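Local coordinates for flagellar pocket-related cytoskeletal protein (Trypanosoma brucei, PDB 6SJQ) that is the flagellar pocket collar protein BILBO1, whose N-terminal ubiquitin-fold domain has a long structured loop for protein binding, at residues L7-A12 with T84-L89; I14-V19 with W98-Q103; E22-S27 with A109-S114. One frame throughout, in Å; residues are numbered along the deposited sequence. Where two conformers were deposited one is given.

Interaction 1: L7-A12 with T84-L89; sequences LVQVAA and TDYCQL
The side chain of Gln9 lies over one face of the Tyr86 ring, while Leu7 meets the ring at its edge. Gln9 CG stands 3.9 Å from the ring centroid, 15° off the normal, a CH-pi contact; the amide beyond it stacks with its plane tilted 25° from the ring. At the edge, Leu7 CB approaches Tyr86 CD2 to 3.7 Å. Gln9 CG is anti to the carbonyl carbon (chi1 -57°) and the chain runs extended from there to the amide, whose NE2 donates to Tyr86 O at 2.9 Å, with the acceptor in the amide plane. Gln9 OE1 and Gln88 OE1, two acceptors, come within 3.2 Å; Asn20 bonds to both side chains, through Gln9 OE1 and Gln88 NE2. Tyr86 OH in turn reaches Glu22.

The backbones form the parallel pairing between strands 6-14 and 87-92, as in the ubiquitin fold. Its evidence is the alternating series Gln9 N to Cys87 O, Leu89 N to Gln9 O and Ala11 N to Leu89 O. Leu89 O is gripped twice, since Gln88 NE2 approaches it from the face opposite Ala11 N. A type II turn from Thr84 to Cys87 presents Asp85 OD1 to Leu7 N at 2.9 Å and adds a bond from Tyr86 N to Leu7 O. On the sheet face turned to helix 31-49, Val8 CG1 packs against Leu89 CD1 at 3.6 Å, and Leu89 also touches Leu34.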
loop_
_atom_site.group_PDB
_atom_site.type_symbol
_atom_site.label_atom_id
_atom_site.label_comp_id
_atom_site.label_asym_id
_atom_site.label_seq_id
_atom_site.Cartn_x
_atom_site.Cartn_y
_atom_site.Cartn_z
ATOM N N LEU A 7 -0.722 4.021 13.234
ATOM C CA LEU A 7 -0.549 4.403 11.833
ATOM C C LEU A 7 0.408 3.445 11.148
ATOM O O LEU A 7 1.351 2.957 11.772
ATOM C CB LEU A 7 0.014 5.827 11.721
ATOM C CG LEU A 7 -0.865 6.826 12.489
ATOM C CD1 LEU A 7 -0.222 8.203 12.584
ATOM C CD2 LEU A 7 -2.190 6.922 11.818
ATOM N N VAL A 8 0.137 3.175 9.870
ATOM C CA VAL A 8 1.058 2.427 9.026
ATOM C C VAL A 8 1.184 3.169 7.694
ATOM O O VAL A 8 0.185 3.623 7.163
ATOM C CB VAL A 8 0.525 1.004 8.751
ATOM C CG1 VAL A 8 1.533 0.219 7.922
ATOM C CG2 VAL A 8 0.239 0.270 10.071
ATOM N N GLN A 9 2.394 3.303 7.151
ATOM C CA GLN A 9 2.563 3.875 5.801
ATOM C C GLN A 9 2.572 2.733 4.813
ATOM O O GLN A 9 3.305 1.762 5.009
ATOM C CB GLN A 9 3.896 4.611 5.682
ATOM C CG GLN A 9 4.104 5.723 6.692
ATOM C CD GLN A 9 5.489 6.322 6.569
ATOM O OE1 GLN A 9 5.757 7.110 5.655
ATOM N NE2 GLN A 9 6.398 5.913 7.462
ATOM N N VAL A 10 1.741 2.802 3.773
ATOM C CA VAL A 10 1.697 1.734 2.776
ATOM C C VAL A 10 1.992 2.297 1.381
ATOM O O VAL A 10 1.308 3.220 0.905
ATOM C CB VAL A 10 0.341 1.015 2.801
ATOM C CG1 VAL A 10 0.441 -0.286 2.069
ATOM C CG2 VAL A 10 -0.076 0.749 4.240
ATOM N N ALA A 11 3.021 1.751 0.744
ATOM C CA ALA A 11 3.430 2.216 -0.562
ATOM C C ALA A 11 3.212 1.152 -1.630
ATOM O O ALA A 11 3.195 -0.053 -1.347
ATOM C CB ALA A 11 4.908 2.655 -0.536
ATOM N N ALA A 12 3.024 1.621 -2.866
ATOM C CA ALA A 12 2.921 0.738 -4.026
ATOM C C ALA A 12 3.246 1.514 -5.297
ATOM O O ALA A 12 3.248 2.751 -5.297
ATOM C CB ALA A 12 1.512 0.126 -4.130
ATOM N N THR A 84 5.037 -1.935 13.610
ATOM C CA THR A 84 5.247 -0.903 14.617
ATOM C C THR A 84 4.647 0.389 14.113
ATOM O O THR A 84 4.445 0.562 12.906
ATOM C CB THR A 84 6.742 -0.693 14.944
ATOM O OG1 THR A 84 7.466 -0.376 13.739
ATOM C CG2 THR A 84 7.322 -1.950 15.565
ATOM N N ASP A 85 4.351 1.308 15.023
ATOM C CA ASP A 85 3.716 2.548 14.627
ATOM C C ASP A 85 4.556 3.345 13.632
ATOM O O ASP A 85 5.747 3.602 13.851
ATOM C CB ASP A 85 3.388 3.438 15.835
ATOM C CG ASP A 85 2.620 4.697 15.420
ATOM O OD1 ASP A 85 1.399 4.597 15.171
ATOM O OD2 ASP A 85 3.237 5.781 15.299
ATOM N N TYR A 86 3.899 3.724 12.542
ATOM C CA TYR A 86 4.435 4.528 11.462
ATOM C C TYR A 86 5.500 3.793 10.677
ATOM O O TYR A 86 6.273 4.415 9.949
ATOM C CB TYR A 86 4.907 5.921 11.927
ATOM C CG TYR A 86 4.551 6.983 10.911
ATOM C CD1 TYR A 86 5.517 7.533 10.084
ATOM C CD2 TYR A 86 3.237 7.398 10.748
ATOM C CE1 TYR A 86 5.185 8.488 9.132
ATOM C CE2 TYR A 86 2.896 8.358 9.803
ATOM C CZ TYR A 86 3.875 8.899 9.000
ATOM O OH TYR A 86 3.534 9.845 8.051
ATOM N N CYS A 87 5.516 2.468 10.786
ATOM C CA CYS A 87 6.415 1.682 9.951
ATOM C C CYS A 87 6.016 1.821 8.473
ATOM O O CYS A 87 4.893 2.212 8.156
ATOM C CB CYS A 87 6.463 0.223 10.399
ATOM S SG CYS A 87 5.006 -0.781 10.008
ATOM N N GLN A 88 6.978 1.550 7.585
ATOM C CA GLN A 88 6.762 1.631 6.148
ATOM C C GLN A 88 6.613 0.246 5.525
ATOM O O GLN A 88 7.484 -0.609 5.683
ATOM C CB GLN A 88 7.947 2.338 5.479
ATOM C CG GLN A 88 7.758 2.475 3.964
ATOM C CD GLN A 88 6.724 3.516 3.612
ATOM O OE1 GLN A 88 6.874 4.714 3.933
ATOM N NE2 GLN A 88 5.638 3.071 2.979
ATOM N N LEU A 89 5.501 0.032 4.821
ATOM C CA LEU A 89 5.245 -1.198 4.066
ATOM C C LEU A 89 5.285 -0.932 2.559
ATOM O O LEU A 89 5.019 0.179 2.097
ATOM C CB LEU A 89 3.856 -1.768 4.415
ATOM C CG LEU A 89 3.522 -2.020 5.887
ATOM C CD1 LEU A 89 2.157 -2.693 5.985
ATOM C CD2 LEU A 89 4.585 -2.877 6.529
#

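Interaction 2: I14-V19 with W98-Q103; sequences IFNNKV and WHKESQ
The imidazole of His99 reaches into the turn at Phe15. At CB, chi1 of -48° sets CG anti to the carbonyl carbon, beside the backbone N of His99 itself. Past CG, which lies 4.1 Å from Phe15 N, the ring presents ND1 to that same amide: Phe15 N donates to His99 ND1 at 3.0 Å, nearly straight at 171° and in the imidazole plane. The next atom, CE1, lies 3.4 Å above the plane of the Phe15 ring, over its centre, and also touches Ile14 CG2. The two rings form an edge-to-face pair with planes 55° apart, the histidine supplying the edge and the phenylalanine the face. At the tip, NE2 bonds to His57 NE2; with ND1 accepting, a proton on NE2 would be consistent with the geometry. Both imidazole nitrogens are thus satisfied, which fixes the ring rotation.

Ile14 to Asn17 form a type I' turn closed by mutual backbone bonds of its end residues, the tight hairpin that joins the first two strands of the ubiquitin fold. The loop after strand 87-92 runs against it. Trp98 CB packs on Phe15 CE1 at 3.9 Å, and two waters tie Asn16 to the loop. One accepts from Asn16 N and the other donates to Asn16 OD1, and both donate to Lys100 O. Further along, Lys18 NZ approaches Ser102 O to 2.4 Å, too short for its exact placement to be trusted; Asp13 holds both residues, by a salt bridge between OD2 and Lys18 NZ and a hydrogen bond between OD1 and Ser102 OG.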
loop_
_atom_site.group_PDB
_atom_site.type_symbol
_atom_site.label_atom_id
_atom_site.label_comp_id
_atom_site.label_asym_id
_atom_site.label_seq_id
_atom_site.Cartn_x
_atom_site.Cartn_y
_atom_site.Cartn_z
ATOM N N ILE A 14 1.810 2.609 -8.683
ATOM C CA ILE A 14 0.550 2.732 -9.420
ATOM C C ILE A 14 0.747 3.580 -10.688
ATOM O O ILE A 14 1.082 4.764 -10.612
ATOM C CB ILE A 14 -0.555 3.362 -8.539
ATOM C CG1 ILE A 14 -0.671 2.645 -7.170
ATOM C CG2 ILE A 14 -1.881 3.405 -9.291
ATOM C CD1 ILE A 14 -1.296 1.250 -7.187
ATOM N N PHE A 15 0.524 2.968 -11.844
ATOM C CA PHE A 15 0.793 3.603 -13.153
ATOM C C PHE A 15 2.123 4.335 -13.227
ATOM O O PHE A 15 2.158 5.500 -13.615
ATOM C CB PHE A 15 -0.312 4.599 -13.517
ATOM C CG PHE A 15 -1.651 3.977 -13.678
ATOM C CD1 PHE A 15 -1.883 3.055 -14.684
ATOM C CD2 PHE A 15 -2.690 4.326 -12.837
ATOM C CE1 PHE A 15 -3.133 2.470 -14.842
ATOM C CE2 PHE A 15 -3.956 3.759 -12.992
ATOM C CZ PHE A 15 -4.177 2.825 -13.992
ATOM N N ASN A 16 3.204 3.675 -12.839
ATOM C CA ASN A 16 4.529 4.311 -12.912
ATOM C C ASN A 16 4.748 5.527 -11.996
ATOM O O ASN A 16 5.626 6.352 -12.258
ATOM C CB ASN A 16 4.886 4.684 -14.364
ATOM C CG ASN A 16 5.356 3.497 -15.182
ATOM O OD1 ASN A 16 6.122 2.657 -14.704
ATOM N ND2 ASN A 16 4.912 3.433 -16.435
ATOM N N ASN A 17 3.949 5.650 -10.940
ATOM C CA ASN A 17 4.275 6.579 -9.856
ATOM C C ASN A 17 4.321 5.789 -8.562
ATOM O O ASN A 17 3.512 4.889 -8.370
ATOM C CB ASN A 17 3.227 7.684 -9.742
ATOM C CG ASN A 17 3.194 8.586 -10.957
ATOM O OD1 ASN A 17 2.234 8.574 -11.730
ATOM N ND2 ASN A 17 4.249 9.374 -11.137
ATOM N N LYS A 18 5.262 6.114 -7.677
ATOM C CA LYS A 18 5.278 5.521 -6.344
ATOM C C LYS A 18 4.310 6.298 -5.473
ATOM O O LYS A 18 4.414 7.518 -5.357
ATOM C CB LYS A 18 6.665 5.662 -5.726
ATOM C CG LYS A 18 7.559 4.475 -5.898
ATOM C CD LYS A 18 7.277 3.411 -4.860
ATOM C CE LYS A 18 8.367 2.368 -4.946
ATOM N NZ LYS A 18 8.811 2.195 -6.362
ATOM N N VAL A 19 3.354 5.607 -4.867
ATOM C CA VAL A 19 2.416 6.299 -3.992
ATOM C C VAL A 19 2.643 5.796 -2.582
ATOM O O VAL A 19 3.131 4.687 -2.374
ATOM C CB VAL A 19 0.946 6.109 -4.414
ATOM C CG1 VAL A 19 0.730 6.601 -5.853
ATOM C CG2 VAL A 19 0.534 4.664 -4.284
ATOM N N TRP A 98 -0.300 -2.919 -16.256
ATOM C CA TRP A 98 -0.347 -1.482 -16.014
ATOM C C TRP A 98 0.561 -1.003 -14.918
ATOM O O TRP A 98 0.952 0.161 -14.919
ATOM C CB TRP A 98 -1.783 -1.045 -15.716
ATOM C CG TRP A 98 -2.714 -1.505 -16.763
ATOM C CD1 TRP A 98 -2.755 -1.084 -18.063
ATOM C CD2 TRP A 98 -3.730 -2.495 -16.627
ATOM N NE1 TRP A 98 -3.742 -1.749 -18.737
ATOM C CE2 TRP A 98 -4.360 -2.626 -17.878
ATOM C CE3 TRP A 98 -4.172 -3.292 -15.565
ATOM C CZ2 TRP A 98 -5.414 -3.508 -18.098
ATOM C CZ3 TRP A 98 -5.215 -4.166 -15.781
ATOM C CH2 TRP A 98 -5.826 -4.270 -17.038
ATOM N N HIS A 99 0.898 -1.889 -13.985
ATOM C CA HIS A 99 1.630 -1.481 -12.795
ATOM C C HIS A 99 2.891 -2.298 -12.629
ATOM O O HIS A 99 2.830 -3.497 -12.351
ATOM C CB HIS A 99 0.743 -1.624 -11.553
ATOM C CG HIS A 99 -0.617 -1.017 -11.730
ATOM N ND1 HIS A 99 -0.820 0.341 -11.780
ATOM C CD2 HIS A 99 -1.830 -1.593 -11.915
ATOM C CE1 HIS A 99 -2.107 0.585 -11.982
ATOM N NE2 HIS A 99 -2.739 -0.567 -12.055
ATOM N N LYS A 100 4.035 -1.649 -12.806
ATOM C CA LYS A 100 5.303 -2.344 -12.660
ATOM C C LYS A 100 6.175 -1.675 -11.613
ATOM O O LYS A 100 6.050 -0.470 -11.348
ATOM C CB LYS A 100 6.034 -2.478 -14.004
ATOM C CG LYS A 100 5.842 -1.318 -14.969
ATOM C CD LYS A 100 4.741 -1.611 -15.983
ATOM C CE LYS A 100 4.760 -0.587 -17.126
ATOM N NZ LYS A 100 3.527 -0.625 -17.976
ATOM N N GLU A 101 7.036 -2.479 -11.001
ATOM C CA GLU A 101 7.907 -2.014 -9.942
ATOM C C GLU A 101 8.893 -0.985 -10.465
ATOM O O GLU A 101 9.312 -1.035 -11.625
ATOM C CB GLU A 101 8.650 -3.194 -9.308
ATOM C CG GLU A 101 7.748 -4.167 -8.550
ATOM C CD GLU A 101 6.977 -5.113 -9.466
ATOM O OE1 GLU A 101 7.100 -4.991 -10.707
ATOM O OE2 GLU A 101 6.241 -5.980 -8.944
ATOM N N SER A 102 9.232 -0.029 -9.607
ATOM C CA SER A 102 10.280 0.933 -9.904
ATOM C C SER A 102 11.039 1.200 -8.624
ATOM O O SER A 102 10.522 0.975 -7.521
ATOM C CB SER A 102 9.695 2.245 -10.399
ATOM O OG SER A 102 9.294 3.034 -9.293
ATOM N N GLN A 103 12.265 1.681 -8.759
ATOM C CA GLN A 103 13.025 2.063 -7.584
ATOM C C GLN A 103 12.875 3.557 -7.384
ATOM O O GLN A 103 13.738 4.187 -6.778
ATOM C CB GLN A 103 14.501 1.719 -7.758
ATOM C CG GLN A 103 14.761 0.395 -8.439
ATOM C CD GLN A 103 16.191 0.286 -8.922
ATOM O OE1 GLN A 103 16.483 0.525 -10.096
ATOM N NE2 GLN A 103 17.098 -0.053 -8.011
HETATM O O HOH W 1 3.389 0.691 -11.573
HETATM O O HOH W 2 6.689 1.926 -12.269
#

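Interaction 3: E22-S27 with A109-S114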
loop_
_atom_site.group_PDB
_atom_site.type_symbol
_atom_site.label_atom_id
_atom_site.label_comp_id
_atom_site.label_asym_id
_atom_site.label_seq_id
_atom_site.Cartn_x
_atom_site.Cartn_y
_atom_site.Cartn_z
ATOM N N GLU A 22 -0.836 7.058 4.304
ATOM C CA GLU A 22 -0.925 6.883 5.755
ATOM C C GLU A 22 -2.263 6.236 6.080
ATOM O O GLU A 22 -3.317 6.833 5.829
ATOM C CB GLU A 22 -0.841 8.262 6.412
ATOM C CG GLU A 22 -0.689 8.255 7.905
ATOM C CD GLU A 22 -0.599 9.673 8.433
ATOM O OE1 GLU A 22 0.488 10.281 8.322
ATOM O OE2 GLU A 22 -1.626 10.187 8.919
ATOM N N LEU A 23 -2.249 5.007 6.601
ATOM C CA LEU A 23 -3.493 4.331 6.970
ATOM C C LEU A 23 -3.600 4.362 8.481
ATOM O O LEU A 23 -2.599 4.180 9.183
ATOM C CB LEU A 23 -3.483 2.884 6.457
ATOM C CG LEU A 23 -3.346 2.703 4.940
ATOM C CD1 LEU A 23 -3.582 1.234 4.593
ATOM C CD2 LEU A 23 -4.357 3.578 4.197
ATOM N N SER A 24 -4.794 4.636 8.999
ATOM C CA SER A 24 -5.019 4.760 10.441
ATOM C C SER A 24 -5.888 3.613 10.955
ATOM O O SER A 24 -6.857 3.215 10.295
ATOM C CB SER A 24 -5.711 6.093 10.773
ATOM O OG SER A 24 -4.896 7.207 10.449
ATOM N N PHE A 25 -5.544 3.074 12.123
ATOM C CA PHE A 25 -6.334 2.014 12.742
ATOM C C PHE A 25 -6.480 2.305 14.238
ATOM O O PHE A 25 -5.645 3.004 14.816
ATOM C CB PHE A 25 -5.660 0.652 12.558
ATOM C CG PHE A 25 -5.334 0.315 11.126
ATOM C CD1 PHE A 25 -4.133 0.731 10.556
ATOM C CD2 PHE A 25 -6.246 -0.377 10.343
ATOM C CE1 PHE A 25 -3.832 0.445 9.225
ATOM C CE2 PHE A 25 -5.955 -0.685 9.006
ATOM C CZ PHE A 25 -4.743 -0.274 8.445
ATOM N N PRO A 26 -7.533 1.776 14.878
ATOM C CA PRO A 26 -7.688 1.977 16.331
ATOM C C PRO A 26 -6.560 1.366 17.174
ATOM O O PRO A 26 -6.271 1.859 18.261
ATOM C CB PRO A 26 -9.006 1.257 16.649
ATOM C CG PRO A 26 -9.769 1.289 15.364
ATOM C CD PRO A 26 -8.724 1.143 14.278
ATOM N N SER A 27 -5.934 0.305 16.677
ATOM C CA SER A 27 -4.785 -0.295 17.339
ATOM C C SER A 27 -4.085 -1.102 16.269
ATOM O O SER A 27 -4.542 -1.104 15.117
ATOM C CB SER A 27 -5.203 -1.185 18.521
ATOM O OG SER A 27 -5.827 -2.381 18.076
ATOM N N ALA A 109 4.155 10.175 3.040
ATOM C CA ALA A 109 2.809 9.611 3.083
ATOM C C ALA A 109 1.709 10.662 3.048
ATOM O O ALA A 109 1.839 11.722 3.658
ATOM C CB ALA A 109 2.641 8.741 4.321
ATOM N N MET A 110 0.630 10.363 2.327
ATOM C CA MET A 110 -0.559 11.216 2.302
ATOM C C MET A 110 -1.800 10.433 2.710
ATOM O O MET A 110 -1.813 9.196 2.661
ATOM C CB MET A 110 -0.764 11.903 0.925
ATOM C CG MET A 110 -1.525 11.171 -0.187
ATOM S SD MET A 110 -1.616 12.175 -1.736
ATOM C CE MET A 110 0.123 12.299 -2.100
ATOM N N LYS A 111 -2.841 11.148 3.122
ATOM C CA LYS A 111 -4.134 10.518 3.345
ATOM C C LYS A 111 -4.608 9.836 2.079
ATOM O O LYS A 111 -4.498 10.398 0.975
ATOM C CB LYS A 111 -5.177 11.548 3.803
ATOM C CG LYS A 111 -4.887 12.129 5.181
ATOM C CD LYS A 111 -4.467 11.017 6.143
ATOM C CE LYS A 111 -4.247 11.524 7.563
ATOM N NZ LYS A 111 -3.948 10.383 8.481
ATOM N N PRO A 112 -5.153 8.616 2.227
ATOM C CA PRO A 112 -5.667 7.838 1.104
ATOM C C PRO A 112 -6.914 8.482 0.508
ATOM O O PRO A 112 -7.552 9.305 1.173
ATOM C CB PRO A 112 -6.007 6.485 1.748
ATOM C CG PRO A 112 -6.236 6.795 3.183
ATOM C CD PRO A 112 -5.295 7.907 3.511
ATOM N N PRO A 113 -7.259 8.117 -0.734
ATOM C CA PRO A 113 -8.433 8.675 -1.405
ATOM C C PRO A 113 -9.683 8.551 -0.540
ATOM O O PRO A 113 -9.827 7.587 0.224
ATOM C CB PRO A 113 -8.539 7.827 -2.666
ATOM C CG PRO A 113 -7.075 7.454 -2.961
ATOM C CD PRO A 113 -6.533 7.157 -1.600
ATOM N N SER A 114 -10.587 9.520 -0.651
ATOM C CA SER A 114 -11.753 9.556 0.227
ATOM C C SER A 114 -12.883 8.669 -0.270
ATOM O O SER A 114 -13.790 8.339 0.487
ATOM C CB SER A 114 -12.272 10.978 0.348
ATOM O OG SER A 114 -12.822 11.375 -0.885
#
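Glu22 N donates to Met110 O at 2.9 Å, with an N-H...O angle of 161°, the shortest polar bond here whose geometry is sound. The donor stands well above the carbonyl plane of Met110, 43° out of it. This bond helps lay the tail of the chain on strand 17-25 of the ubiquitin-fold domain, an outermost strand of the sheet within this chain, and a backbone bond between Met110 and Asn20 adds to the attachment. Ala109 CB packs against Glu22 CB at 4.1 Å.

The side chain of Glu22 adds a charged contact. With CG anti to the backbone N (chi1 -170°) and the chain extended beyond it, the Glu22 side chain crosses that of Lys111 obliquely, and the two form a salt bridge through OE2 and NZ. Glu22 OE2 and Lys111 NZ are modelled 2.4 Å apart, too short for the exact length to be trusted. The other oxygen, OE1, is hydrogen-bonded to Tyr86 OH, so each carboxylate oxygen has its own partner.

Beyond Lys111 the contact changes character. Pro112 sets CD 3.2 Å from Glu22 O and CG 3.9 Å from Leu23 CD2, and Pro113 continues onto Asn44 and Glu45 of helix 31-49. Proline has no backbone N-H, so Pro112 cannot donate to Glu22 O and the pairing started by Met110 is not prolonged there: the tail is held by a short backbone attachment, a surface charge pair that would favour an ionised Glu22, and apolar proline contacts.

Along the chain the first segments come in the order 7-12, 14-19 and 22-27, covering the hairpin of strands 6-14 and 17-25; their partners follow in the same order, 84-89, 98-103 and 109-114, so all three contacts cross. Interaction 1 pairs strand 6-14 with strand 87-92 inside the five-stranded sheet. Its centre is about 9 Å from that of interaction 3, to which Val8 O–Leu23 N and Tyr86 OH–Glu22 OE1 connect it, and about 18 Å from that of interaction 2. Interactions 2 and 3, centres about 20 Å apart, both use strand 17-25, at either end. The chain after strand 87-92 thus runs from the hairpin turn back along the ubiquitin-fold domain's edge strand.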